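Local coordinates for protein cellulase (PDB 5E09) that hydrolyses beta-1,4-glucosidic bonds within cellulose, pairing a family 5 glycoside hydrolase barrel with a family 46 carbohydrate-binding module, at residues A463-G468 / R506-H511; A459-V464 / S478-G483; G442-F447 / N529-Q534; D433-E438 / E520-T525. All coordinates share one frame; numbering follows the deposited sequence.

Contact 1 of 4, residues A463-G468 / R506-H511; sequences AVYANG and RDDDIH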
loop_
_atom_site.group_PDB
_atom_site.type_symbol
_atom_site.label_atom_id
_atom_site.label_comp_id
_atom_site.label_asym_id
_atom_site.label_seq_id
_atom_site.Cartn_x
_atom_site.Cartn_y
_atom_site.Cartn_z
ATOM N N ALA A 463 -23.735 -4.709 -8.945
ATOM C CA ALA A 463 -24.977 -3.958 -8.867
ATOM C C ALA A 463 -25.457 -3.605 -10.265
ATOM O O ALA A 463 -24.788 -2.865 -10.979
ATOM C CB ALA A 463 -24.788 -2.704 -8.042
ATOM N N VAL A 464 -26.603 -4.144 -10.669
ATOM C CA VAL A 464 -27.180 -3.774 -11.965
ATOM C C VAL A 464 -28.638 -3.401 -11.788
ATOM O O VAL A 464 -29.288 -3.885 -10.881
ATOM C CB VAL A 464 -27.079 -4.907 -13.004
ATOM C CG1 VAL A 464 -25.622 -5.220 -13.326
ATOM C CG2 VAL A 464 -27.806 -6.147 -12.515
ATOM N N TYR A 465 -29.158 -2.534 -12.643
ATOM C CA TYR A 465 -30.578 -2.220 -12.572
ATOM C C TYR A 465 -31.387 -3.386 -13.109
ATOM O O TYR A 465 -30.837 -4.286 -13.748
ATOM C CB TYR A 465 -30.902 -0.946 -13.344
ATOM C CG TYR A 465 -30.360 0.294 -12.686
ATOM C CD1 TYR A 465 -30.858 0.729 -11.462
ATOM C CD2 TYR A 465 -29.347 1.026 -13.280
ATOM C CE1 TYR A 465 -30.359 1.864 -10.855
ATOM C CE2 TYR A 465 -28.845 2.159 -12.684
ATOM C CZ TYR A 465 -29.354 2.574 -11.478
ATOM O OH TYR A 465 -28.846 3.708 -10.894
ATOM N N ALA A 466 -32.691 -3.363 -12.846
ATOM C CA ALA A 466 -33.581 -4.440 -13.265
ATOM C C ALA A 466 -33.525 -4.665 -14.775
ATOM O O ALA A 466 -33.800 -5.765 -15.250
ATOM C CB ALA A 466 -35.011 -4.149 -12.824
ATOM N N ASN A 467 -33.153 -3.628 -15.522
ATOM C CA ASN A 467 -33.033 -3.743 -16.970
ATOM C C ASN A 467 -31.669 -4.279 -17.424
ATOM O O ASN A 467 -31.455 -4.502 -18.615
ATOM C CB ASN A 467 -33.313 -2.391 -17.643
ATOM C CG ASN A 467 -32.290 -1.326 -17.285
ATOM O OD1 ASN A 467 -31.345 -1.572 -16.538
ATOM N ND2 ASN A 467 -32.474 -0.129 -17.833
ATOM N N GLY A 468 -30.752 -4.479 -16.478
ATOM C CA GLY A 468 -29.441 -5.035 -16.787
ATOM C C GLY A 468 -28.323 -4.010 -16.892
ATOM O O GLY A 468 -27.162 -4.359 -17.082
ATOM N N ARG A 506 -30.461 5.676 -9.517
ATOM C CA ARG A 506 -31.811 6.138 -9.797
ATOM C C ARG A 506 -32.806 5.434 -8.867
ATOM O O ARG A 506 -32.457 4.456 -8.202
ATOM C CB ARG A 506 -32.178 5.850 -11.256
ATOM C CG ARG A 506 -32.730 4.448 -11.392
ATOM C CD ARG A 506 -32.884 3.887 -12.801
ATOM N NE ARG A 506 -31.761 4.127 -13.693
ATOM C CZ ARG A 506 -31.495 3.360 -14.745
ATOM N NH1 ARG A 506 -32.240 2.289 -14.993
ATOM N NH2 ARG A 506 -30.460 3.636 -15.524
ATOM N N ASP A 507 -34.042 5.926 -8.831
ATOM C CA ASP A 507 -35.130 5.227 -8.150
ATOM C C ASP A 507 -35.586 4.046 -8.996
ATOM O O ASP A 507 -36.218 4.228 -10.035
ATOM C CB ASP A 507 -36.312 6.164 -7.886
ATOM C CG ASP A 507 -35.934 7.357 -7.031
ATOM O OD1 ASP A 507 -35.322 7.155 -5.958
ATOM O OD2 ASP A 507 -36.256 8.496 -7.434
ATOM N N ASP A 508 -35.273 2.840 -8.544
ATOM C CA ASP A 508 -35.473 1.649 -9.352
ATOM C C ASP A 508 -35.229 0.400 -8.525
ATOM O O ASP A 508 -34.870 0.478 -7.349
ATOM C CB ASP A 508 -34.527 1.663 -10.555
ATOM C CG ASP A 508 -35.025 0.828 -11.718
ATOM O OD1 ASP A 508 -35.952 0.015 -11.524
ATOM O OD2 ASP A 508 -34.473 0.981 -12.832
ATOM N N ASP A 509 -35.431 -0.753 -9.147
ATOM C CA ASP A 509 -34.983 -2.010 -8.579
ATOM C C ASP A 509 -33.512 -2.180 -8.911
ATOM O O ASP A 509 -33.083 -1.924 -10.037
ATOM C CB ASP A 509 -35.803 -3.179 -9.118
ATOM C CG ASP A 509 -37.078 -3.393 -8.341
ATOM O OD1 ASP A 509 -37.438 -2.497 -7.550
ATOM O OD2 ASP A 509 -37.721 -4.448 -8.519
ATOM N N ILE A 510 -32.741 -2.581 -7.913
ATOM C CA ILE A 510 -31.319 -2.825 -8.082
ATOM C C ILE A 510 -31.011 -4.262 -7.685
ATOM O O ILE A 510 -31.265 -4.668 -6.560
ATOM C CB ILE A 510 -30.472 -1.852 -7.243
ATOM C CG1 ILE A 510 -30.841 -0.405 -7.577
ATOM C CG2 ILE A 510 -28.993 -2.096 -7.473
ATOM C CD1 ILE A 510 -30.559 0.577 -6.460
ATOM N N HIS A 511 -30.497 -5.037 -8.629
ATOM C CA HIS A 511 -30.072 -6.400 -8.360
ATOM C C HIS A 511 -28.613 -6.408 -7.924
ATOM O O HIS A 511 -27.723 -6.008 -8.682
ATOM C CB HIS A 511 -30.276 -7.285 -9.593
ATOM C CG HIS A 511 -31.716 -7.496 -9.953
ATOM N ND1 HIS A 511 -32.543 -6.470 -10.353
ATOM C CD2 HIS A 511 -32.477 -8.617 -9.961
ATOM C CE1 HIS A 511 -33.750 -6.948 -10.598
ATOM N NE2 HIS A 511 -33.736 -8.249 -10.369
#

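Contact 2 of 4, residues A459-V464 / S478-G483; sequences ATMEAV and SFKEFG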
loop_
_atom_site.group_PDB
_atom_site.type_symbol
_atom_site.label_atom_id
_atom_site.label_comp_id
_atom_site.label_asym_id
_atom_site.label_seq_id
_atom_site.Cartn_x
_atom_site.Cartn_y
_atom_site.Cartn_z
ATOM N N ALA A 459 -16.045 -11.356 -1.252
ATOM C CA ALA A 459 -14.973 -10.916 -2.132
ATOM C C ALA A 459 -15.369 -9.606 -2.797
ATOM O O ALA A 459 -14.606 -8.639 -2.788
ATOM C CB ALA A 459 -14.662 -11.977 -3.183
ATOM N N THR A 460 -16.573 -9.575 -3.364
ATOM C CA THR A 460 -17.018 -8.367 -4.053
ATOM C C THR A 460 -18.528 -8.348 -4.279
ATOM O O THR A 460 -19.231 -9.247 -3.839
ATOM C CB THR A 460 -16.298 -8.198 -5.408
ATOM O OG1 THR A 460 -16.705 -6.967 -6.015
ATOM C CG2 THR A 460 -16.606 -9.364 -6.341
HETATM N N MSE A 461 -19.019 -7.308 -4.948
HETATM C CA MSE A 461 -20.461 -7.108 -5.123
HETATM C C MSE A 461 -20.775 -6.483 -6.480
HETATM O O MSE A 461 -20.193 -5.461 -6.852
HETATM C CB MSE A 461 -21.033 -6.219 -4.003
HETATM C CG MSE A 461 -22.529 -5.930 -4.150
HETATM SE SE MSE A 461 -23.274 -4.524 -2.993
HETATM C CE MSE A 461 -22.659 -2.943 -3.942
ATOM N N GLU A 462 -21.689 -7.102 -7.218
ATOM C CA GLU A 462 -22.201 -6.513 -8.448
ATOM C C GLU A 462 -23.508 -5.778 -8.190
ATOM O O GLU A 462 -24.294 -6.174 -7.333
ATOM C CB GLU A 462 -22.415 -7.573 -9.523
ATOM C CG GLU A 462 -21.151 -8.088 -10.170
ATOM C CD GLU A 462 -21.446 -9.079 -11.284
ATOM O OE1 GLU A 462 -21.709 -10.264 -10.976
ATOM O OE2 GLU A 462 -21.421 -8.671 -12.467
ATOM N N ALA A 463 -23.735 -4.709 -8.945
ATOM C CA ALA A 463 -24.977 -3.958 -8.867
ATOM C C ALA A 463 -25.457 -3.605 -10.265
ATOM O O ALA A 463 -24.788 -2.865 -10.979
ATOM C CB ALA A 463 -24.788 -2.704 -8.042
ATOM N N VAL A 464 -26.603 -4.144 -10.669
ATOM C CA VAL A 464 -27.180 -3.774 -11.965
ATOM C C VAL A 464 -28.638 -3.401 -11.788
ATOM O O VAL A 464 -29.288 -3.885 -10.881
ATOM C CB VAL A 464 -27.079 -4.907 -13.004
ATOM C CG1 VAL A 464 -25.622 -5.220 -13.326
ATOM C CG2 VAL A 464 -27.806 -6.147 -12.515
ATOM N N SER A 478 -19.979 -3.495 -13.452
ATOM C CA SER A 478 -21.001 -3.966 -12.526
ATOM C C SER A 478 -20.424 -4.213 -11.134
ATOM O O SER A 478 -21.149 -4.179 -10.137
ATOM C CB SER A 478 -21.655 -5.241 -13.056
ATOM O OG SER A 478 -20.683 -6.255 -13.253
ATOM N N PHE A 479 -19.117 -4.455 -11.071
ATOM C CA PHE A 479 -18.445 -4.743 -9.806
ATOM C C PHE A 479 -18.112 -3.475 -9.038
ATOM O O PHE A 479 -17.264 -2.693 -9.460
ATOM C CB PHE A 479 -17.168 -5.549 -10.056
ATOM C CG PHE A 479 -17.428 -6.936 -10.556
ATOM C CD1 PHE A 479 -17.616 -7.978 -9.666
ATOM C CD2 PHE A 479 -17.507 -7.197 -11.916
ATOM C CE1 PHE A 479 -17.871 -9.260 -10.120
ATOM C CE2 PHE A 479 -17.766 -8.479 -12.377
ATOM C CZ PHE A 479 -17.948 -9.511 -11.478
ATOM N N LYS A 480 -18.766 -3.288 -7.897
ATOM C CA LYS A 480 -18.596 -2.071 -7.109
ATOM C C LYS A 480 -17.379 -2.141 -6.191
ATOM O O LYS A 480 -16.960 -3.223 -5.770
ATOM C CB LYS A 480 -19.856 -1.793 -6.296
ATOM C CG LYS A 480 -21.121 -1.665 -7.150
ATOM C CD LYS A 480 -21.037 -0.485 -8.120
ATOM C CE LYS A 480 -20.922 -0.954 -9.559
ATOM N NZ LYS A 480 -20.819 0.183 -10.522
ATOM N N GLU A 481 -16.821 -0.971 -5.895
ATOM C CA GLU A 481 -15.592 -0.853 -5.123
ATOM C C GLU A 481 -15.796 -1.214 -3.657
ATOM O O GLU A 481 -16.666 -0.654 -2.985
ATOM C CB GLU A 481 -15.040 0.573 -5.235
ATOM C CG GLU A 481 -13.869 0.882 -4.306
ATOM C CD GLU A 481 -13.298 2.276 -4.533
ATOM O OE1 GLU A 481 -13.929 3.066 -5.271
ATOM O OE2 GLU A 481 -12.222 2.585 -3.976
ATOM N N PHE A 482 -14.974 -2.141 -3.171
ATOM C CA PHE A 482 -15.031 -2.603 -1.789
ATOM C C PHE A 482 -14.813 -1.463 -0.788
ATOM O O PHE A 482 -13.884 -0.659 -0.935
ATOM C CB PHE A 482 -13.980 -3.691 -1.574
ATOM C CG PHE A 482 -14.263 -4.606 -0.415
ATOM C CD1 PHE A 482 -14.042 -4.191 0.894
ATOM C CD2 PHE A 482 -14.711 -5.900 -0.638
ATOM C CE1 PHE A 482 -14.284 -5.049 1.965
ATOM C CE2 PHE A 482 -14.956 -6.768 0.423
ATOM C CZ PHE A 482 -14.739 -6.342 1.727
ATOM N N GLY A 483 -15.664 -1.402 0.233
ATOM C CA GLY A 483 -15.529 -0.394 1.269
ATOM C C GLY A 483 -15.951 1.037 1.017
ATOM O O GLY A 483 -16.007 1.850 1.944
HETATM O O HOH W 1 -15.314 -5.250 -4.668
#

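Contact 3 of 4, residues G442-F447 / N529-Q534; sequences GSTSNF and NGNHVQ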
loop_
_atom_site.group_PDB
_atom_site.type_symbol
_atom_site.label_atom_id
_atom_site.label_comp_id
_atom_site.label_asym_id
_atom_site.label_seq_id
_atom_site.Cartn_x
_atom_site.Cartn_y
_atom_site.Cartn_z
ATOM N N GLY A 442 -34.954 0.371 5.365
ATOM C CA GLY A 442 -34.123 1.416 5.928
ATOM C C GLY A 442 -34.031 2.672 5.102
ATOM O O GLY A 442 -34.645 2.781 4.048
ATOM N N SER A 443 -33.262 3.631 5.598
ATOM C CA SER A 443 -32.982 4.841 4.846
ATOM C C SER A 443 -31.622 4.713 4.177
ATOM O O SER A 443 -30.784 3.918 4.610
ATOM C CB SER A 443 -33.022 6.070 5.753
ATOM O OG SER A 443 -31.947 6.056 6.678
ATOM N N THR A 444 -31.403 5.499 3.128
ATOM C CA THR A 444 -30.164 5.436 2.354
ATOM C C THR A 444 -28.906 5.733 3.177
ATOM O O THR A 444 -27.798 5.348 2.794
ATOM C CB THR A 444 -30.204 6.415 1.169
ATOM O OG1 THR A 444 -30.554 7.723 1.637
ATOM C CG2 THR A 444 -31.230 5.963 0.143
ATOM N N SER A 445 -29.073 6.407 4.307
ATOM C CA SER A 445 -27.925 6.793 5.115
ATOM C C SER A 445 -27.640 5.801 6.245
ATOM O O SER A 445 -26.631 5.921 6.938
ATOM C CB SER A 445 -28.139 8.194 5.685
ATOM O OG SER A 445 -29.308 8.237 6.482
ATOM N N ASN A 446 -28.519 4.819 6.423
ATOM C CA ASN A 446 -28.359 3.846 7.500
ATOM C C ASN A 446 -28.759 2.430 7.078
ATOM O O ASN A 446 -29.454 1.726 7.812
ATOM C CB ASN A 446 -29.180 4.278 8.714
ATOM C CG ASN A 446 -28.775 3.554 9.979
ATOM O OD1 ASN A 446 -27.619 3.161 10.136
ATOM N ND2 ASN A 446 -29.727 3.368 10.888
ATOM N N PHE A 447 -28.314 2.009 5.899
ATOM C CA PHE A 447 -28.775 0.746 5.341
ATOM C C PHE A 447 -27.787 -0.406 5.542
ATOM O O PHE A 447 -26.618 -0.327 5.161
ATOM C CB PHE A 447 -29.085 0.905 3.852
ATOM C CG PHE A 447 -29.898 -0.221 3.291
ATOM C CD1 PHE A 447 -31.280 -0.204 3.377
ATOM C CD2 PHE A 447 -29.279 -1.310 2.693
ATOM C CE1 PHE A 447 -32.036 -1.251 2.872
ATOM C CE2 PHE A 447 -30.024 -2.356 2.185
ATOM C CZ PHE A 447 -31.404 -2.327 2.272
ATOM N N ASN A 529 -36.507 4.316 -3.304
ATOM C CA ASN A 529 -37.377 5.439 -3.607
ATOM C C ASN A 529 -37.095 6.585 -2.643
ATOM O O ASN A 529 -37.280 6.453 -1.425
ATOM C CB ASN A 529 -38.838 5.016 -3.543
ATOM C CG ASN A 529 -39.745 5.976 -4.265
ATOM O OD1 ASN A 529 -40.476 6.734 -3.644
ATOM N ND2 ASN A 529 -39.674 5.975 -5.589
ATOM N N GLY A 530 -36.621 7.698 -3.198
ATOM C CA GLY A 530 -36.188 8.831 -2.402
ATOM C C GLY A 530 -35.092 8.418 -1.445
ATOM O O GLY A 530 -34.078 7.857 -1.851
ATOM N N ASN A 531 -35.309 8.672 -0.162
ATOM C CA ASN A 531 -34.341 8.308 0.856
ATOM C C ASN A 531 -34.632 6.964 1.497
ATOM O O ASN A 531 -34.041 6.628 2.522
ATOM C CB ASN A 531 -34.288 9.383 1.941
ATOM C CG ASN A 531 -33.461 10.582 1.527
ATOM O OD1 ASN A 531 -32.231 10.546 1.574
ATOM N ND2 ASN A 531 -34.132 11.653 1.117
ATOM N N HIS A 532 -35.545 6.195 0.913
ATOM C CA HIS A 532 -35.906 4.924 1.529
ATOM C C HIS A 532 -35.642 3.731 0.629
ATOM O O HIS A 532 -35.784 3.809 -0.590
ATOM C CB HIS A 532 -37.364 4.944 1.964
ATOM C CG HIS A 532 -37.654 5.983 2.998
ATOM N ND1 HIS A 532 -38.337 7.145 2.714
ATOM C CD2 HIS A 532 -37.324 6.047 4.310
ATOM C CE1 HIS A 532 -38.431 7.875 3.812
ATOM N NE2 HIS A 532 -37.825 7.232 4.793
ATOM N N VAL A 533 -35.236 2.634 1.258
ATOM C CA VAL A 533 -34.849 1.416 0.564
ATOM C C VAL A 533 -35.433 0.183 1.237
ATOM O O VAL A 533 -35.405 0.040 2.474
ATOM C CB VAL A 533 -33.309 1.250 0.499
ATOM C CG1 VAL A 533 -32.936 0.036 -0.355
ATOM C CG2 VAL A 533 -32.658 2.494 -0.055
ATOM N N GLN A 534 -35.872 -0.735 0.394
ATOM C CA GLN A 534 -36.381 -2.012 0.800
ATOM C C GLN A 534 -35.456 -3.116 0.272
ATOM O O GLN A 534 -35.151 -3.164 -0.878
ATOM C CB GLN A 534 -37.793 -2.209 0.300
ATOM C CG GLN A 534 -38.244 -3.641 0.399
ATOM C CD GLN A 534 -39.710 -3.823 0.642
ATOM O OE1 GLN A 534 -40.436 -4.189 -0.257
ATOM N NE2 GLN A 534 -40.145 -3.603 1.869
#

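Contact 4 of 4, residues D433-E438 / E520-T525; sequences DEPTLE and EMVEYT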
loop_
_atom_site.group_PDB
_atom_site.type_symbol
_atom_site.label_atom_id
_atom_site.label_comp_id
_atom_site.label_asym_id
_atom_site.label_seq_id
_atom_site.Cartn_x
_atom_site.Cartn_y
_atom_site.Cartn_z
ATOM N N ASP A 433 -20.987 -22.861 5.369
ATOM C CA ASP A 433 -22.288 -23.181 4.833
ATOM C C ASP A 433 -22.621 -22.102 3.811
ATOM O O ASP A 433 -21.940 -21.069 3.739
ATOM C CB ASP A 433 -23.339 -23.237 5.937
ATOM C CG ASP A 433 -24.287 -24.402 5.776
ATOM O OD1 ASP A 433 -24.773 -24.623 4.642
ATOM O OD2 ASP A 433 -24.536 -25.098 6.787
ATOM N N GLU A 434 -23.660 -22.328 3.020
ATOM C CA GLU A 434 -24.090 -21.320 2.065
ATOM C C GLU A 434 -24.559 -20.061 2.792
ATOM O O GLU A 434 -25.485 -20.126 3.607
ATOM C CB GLU A 434 -25.206 -21.864 1.187
ATOM C CG GLU A 434 -25.792 -20.849 0.229
ATOM C CD GLU A 434 -27.185 -21.237 -0.240
ATOM O OE1 GLU A 434 -28.056 -21.513 0.617
ATOM O OE2 GLU A 434 -27.406 -21.277 -1.469
ATOM N N PRO A 435 -23.920 -18.912 2.498
ATOM C CA PRO A 435 -24.275 -17.648 3.161
ATOM C C PRO A 435 -25.717 -17.216 2.862
ATOM O O PRO A 435 -26.251 -17.510 1.794
ATOM C CB PRO A 435 -23.258 -16.643 2.590
ATOM C CG PRO A 435 -22.783 -17.238 1.318
ATOM C CD PRO A 435 -22.848 -18.736 1.500
ATOM N N THR A 436 -26.327 -16.513 3.810
ATOM C CA THR A 436 -27.745 -16.176 3.757
ATOM C C THR A 436 -27.990 -14.709 4.112
ATOM O O THR A 436 -27.398 -14.182 5.056
ATOM C CB THR A 436 -28.559 -17.086 4.719
ATOM O OG1 THR A 436 -28.410 -18.450 4.318
ATOM C CG2 THR A 436 -30.038 -16.729 4.720
ATOM N N LEU A 437 -28.866 -14.054 3.353
ATOM C CA LEU A 437 -29.250 -12.680 3.641
ATOM C C LEU A 437 -30.725 -12.593 4.012
ATOM O O LEU A 437 -31.500 -13.499 3.717
ATOM C CB LEU A 437 -28.958 -11.785 2.442
ATOM C CG LEU A 437 -27.520 -11.852 1.941
ATOM C CD1 LEU A 437 -27.389 -11.101 0.631
ATOM C CD2 LEU A 437 -26.573 -11.300 2.993
ATOM N N GLU A 438 -31.108 -11.493 4.652
ATOM C CA GLU A 438 -32.484 -11.300 5.095
ATOM C C GLU A 438 -33.128 -10.037 4.528
ATOM O O GLU A 438 -32.440 -9.100 4.119
ATOM C CB GLU A 438 -32.536 -11.251 6.621
ATOM C CG GLU A 438 -32.077 -12.533 7.289
ATOM C CD GLU A 438 -32.160 -12.462 8.799
ATOM O OE1 GLU A 438 -32.646 -11.435 9.318
ATOM O OE2 GLU A 438 -31.739 -13.429 9.466
ATOM N N GLU A 520 -19.392 -19.188 -3.759
ATOM C CA GLU A 520 -20.827 -18.928 -3.655
ATOM C C GLU A 520 -21.192 -17.538 -4.154
ATOM O O GLU A 520 -20.420 -16.589 -4.028
ATOM C CB GLU A 520 -21.311 -19.091 -2.210
ATOM C CG GLU A 520 -21.434 -20.530 -1.755
ATOM C CD GLU A 520 -22.523 -21.286 -2.492
ATOM O OE1 GLU A 520 -23.542 -20.666 -2.869
ATOM O OE2 GLU A 520 -22.356 -22.506 -2.698
HETATM N N MSE A 521 -22.375 -17.427 -4.733
HETATM C CA MSE A 521 -22.902 -16.134 -5.125
HETATM C C MSE A 521 -24.306 -15.993 -4.576
HETATM O O MSE A 521 -25.120 -16.897 -4.720
HETATM C CB MSE A 521 -22.902 -15.974 -6.642
HETATM C CG MSE A 521 -21.540 -16.158 -7.275
HETATM SE SE MSE A 521 -21.592 -15.717 -9.160
HETATM C CE MSE A 521 -19.898 -16.515 -9.710
ATOM N N VAL A 522 -24.591 -14.867 -3.935
ATOM C CA VAL A 522 -25.918 -14.671 -3.363
ATOM C C VAL A 522 -26.594 -13.448 -3.984
ATOM O O VAL A 522 -26.004 -12.368 -4.061
ATOM C CB VAL A 522 -25.851 -14.526 -1.833
ATOM C CG1 VAL A 522 -27.251 -14.472 -1.241
ATOM C CG2 VAL A 522 -25.070 -15.681 -1.239
ATOM N N GLU A 523 -27.827 -13.637 -4.444
ATOM C CA GLU A 523 -28.582 -12.574 -5.086
ATOM C C GLU A 523 -29.416 -11.841 -4.053
ATOM O O GLU A 523 -29.872 -12.439 -3.078
ATOM C CB GLU A 523 -29.477 -13.135 -6.191
ATOM C CG GLU A 523 -28.720 -13.839 -7.313
ATOM C CD GLU A 523 -28.077 -12.868 -8.289
ATOM O OE1 GLU A 523 -28.577 -11.728 -8.415
ATOM O OE2 GLU A 523 -27.075 -13.243 -8.939
ATOM N N TYR A 524 -29.604 -10.542 -4.269
ATOM C CA TYR A 524 -30.376 -9.709 -3.355
ATOM C C TYR A 524 -30.985 -8.542 -4.122
ATOM O O TYR A 524 -30.390 -8.055 -5.073
ATOM C CB TYR A 524 -29.487 -9.202 -2.221
ATOM C CG TYR A 524 -30.232 -8.679 -1.014
ATOM C CD1 TYR A 524 -30.741 -9.548 -0.055
ATOM C CD2 TYR A 524 -30.410 -7.315 -0.823
ATOM C CE1 TYR A 524 -31.411 -9.072 1.053
ATOM C CE2 TYR A 524 -31.079 -6.830 0.284
ATOM C CZ TYR A 524 -31.578 -7.710 1.217
ATOM O OH TYR A 524 -32.239 -7.227 2.321
ATOM N N THR A 525 -32.163 -8.079 -3.720
ATOM C CA THR A 525 -32.816 -7.026 -4.491
ATOM C C THR A 525 -33.138 -5.804 -3.640
ATOM O O THR A 525 -33.693 -5.925 -2.556
ATOM C CB THR A 525 -34.116 -7.545 -5.158
ATOM O OG1 THR A 525 -33.809 -8.682 -5.973
ATOM C CG2 THR A 525 -34.747 -6.465 -6.032
#

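Contact 1 of 4, residues A463-G468 / R506-H511
The backbone N of His511 donates to Val464 O at 2.8 Å, and Val464 N returns a straighter bond to His511 O at 2.9 Å. This hydrogen-bonded antiparallel pair joins strands 458-465 and 509-516; Tyr465 and Ile510 follow as a non-hydrogen-bonded pair with their side chains on the opposite face of the sheet. Beyond them a weak bond links Ala466 N to Asp509 O, while residues 465-468 leave the strand in a type I turn. Most of the side-chain contact is made by Tyr465 and Arg506. The guanidinium lies flat over one face of the phenol ring, the planes 8° apart and the centres 3.7 Å apart, in a stacked cation-pi pair. NE sits above the ring centre, CZ faces CD2, and the aliphatic CD adds a CH-pi contact over the same face. A bend at chi3 (44°) brings NE back over the ring. The backbone of the same arginine holds the phenol oxygen, Arg506 N donating to Tyr465 OH at 2.9 Å. Asp508 OD2 meets the guanidinium at its edge in a weak salt bridge, 3.4 Å from Arg506 NH1, while Glu469 takes NH2. Ile510 CG1 touches Tyr465 CE1 at 4.0 Å, and the His511 ring brings CE1 to 3.8 Å from Ala466 CB. Tyr465 is thus held at its hydroxyl and over a face by one residue, and the two carboxylates probably keep the guanidinium from turning off the ring while balancing its charge.

Contact 2 of 4, residues A459-V464 / S478-G483
An edge strand of the antiparallel sheet in the family 46 carbohydrate-binding module is formed here: the short, weakly bonded strand 479-480 runs beside strand 458-465, with Glu462 and Phe479 as a non-hydrogen-bonded pair. Lys480 N donates to Met461 O at 2.8 Å, nearly along the C=O axis, and Ala463 N donates to Ser478 O at 2.9 Å. Glu462 and Phe479 lie side by side, pointing the same way. CG of the glutamate stands over one face of the ring, 3.6 Å from its centroid, and the carboxylate continues flat above it, the planes 3° apart. Ser478 OG donates to the anti lone pair of Glu462 OE2 at 2.6 Å, while His515 holds OE1, which together probably fix the carboxylate in rotation. An alanine in place of Glu462 would probably lose the contacts of CG and the carboxylate over this ring face and leave Ser478 OG and His515 NE2 without the oxygens they bond. Thr460 CG2 approaches the edge of the same ring, 3.7 Å from Phe479 CD1. On the face away from Glu462 and Phe479, the selenomethionine Met461 has CE 3.8 Å from Lys480 CG, which also touches Ala463 CB. Lys480 NZ is taken up by the carbonyl oxygens of Pro473, Thr477 and Ala471. Ala459 and Thr460 both face His515 in a classic beta bulge. Past the paired residues the strands part, and a water spans them, 2.6 Å from Thr460 OG1 and donating to Lys480 O at 2.8 Å.

Contact 3 of 4, residues G442-F447 / N529-Q534
Backbone bonds between Gly442 and Val533 pair the first and last strands of the carbohydrate-binding module's antiparallel sheet, 436-443 and 532-536. Gly442 N donates to Val533 O and Val533 N to Gly442 O, each 2.9 Å from N to O, giving a hydrogen-bonded antiparallel pair. Ser443 and His532 make the next, non-hydrogen-bonded pair, and Thr444 N then reaches Asn531 O at 2.9 Å from above the carbonyl plane. A CA-H...O contact adds to these, Ser443 CA 3.1 Å from Asn531 O. Residues 443-446 form a type I turn, and the type II' turn 529-532 closes the beta-hairpin of strands 521-529 and 532-536. The apolar contact centres on Val533, whose two methyls meet different partners. CG1, anti to the backbone N (chi1 -174°), lies 3.6 Å from Phe447 CE1, the two side chains crossing at about a right angle; CG2 lies 3.8 Å from Thr444 CG2. An alanine in place of Phe447 would probably open a gap beside Val533 CG1. Phe447 and Val533 both pack on Leu526 of strand 521-529, Thr444 and Val533 touch Phe502 of helix 499-502, and Phe447 bonds through its backbone to Ile497; strand 447-452 is next to 436-443.

Contact 4 of 4, residues D433-E438 / E520-T525
Side chains rather than backbone bonds join these segments, which run nearly the same way in the carbohydrate-binding module, their end-to-end directions 13° apart. Strands 436-443 and 521-529 are not neighbours in the sheet; strand 532-536 comes between them in its order, yet here they approach with Pro435 and Leu437 turned toward Glu520, Val522 and Tyr524. The valine is shared by two partners: CG2 lies 3.8 Å from Pro435 CG, and CG1 lies 3.9 Å from Leu437 CD1. Val522 has CG1 anti to its backbone N (chi1 -174°), which leaves the two methyls to meet these successive residues. Leu437 CD1 also rests 3.8 Å from Tyr524 CD1, coming at the ring obliquely. The polar contact is at the far end of that ring, where Tyr524 OH donates to the carbonyl oxygen of Glu438 at 2.6 Å, the acceptor lying near the ring plane. The bond gives the phenol an acceptor and probably holds the ring's outer end against residues 433-438. At the other end, Pro435 CD touches Glu520 CG at 4.0 Å. There Glu434 OE2 stands 4.2 Å from Glu520 OE1, the carboxylate planes nearly perpendicular, two like charges that would be expected to repel. The salt bridge of Glu520 OE2 to Arg351 probably offsets this, and ties the segment to strand 347-351 of the X2 region. Around the apolar row, Phe514 of strand 509-516 packs on Leu437, and Phe516 on Pro435 and Val522, while Ile449 of strand 447-452 covers Leu437 and Tyr524.

In the fold
All four contacts belong to the C-terminal carbohydrate-binding module and to its one antiparallel sheet. Contacts 1 and 2 share Ala463 and Val464 on strand 458-465, which pairs with 509-516 in one and with edge strand 479-480 in the other; their centres are about 13 Å apart. Contacts 3 and 4 both use strand 436-443, about 20 Å apart between centres, and their segments alternate along the chain. Contacts 1 and 2 are nested within the loops those two close, so the module's first and last strands, 436-443 and 532-536, are paired and enclose the others along the chain. Asp507 probably bonds Gly530 N, joining contacts 1 and 3. Contact 2 touches Asn234 and Thr239 of the catalytic region, consistent with the module lying against the barrel.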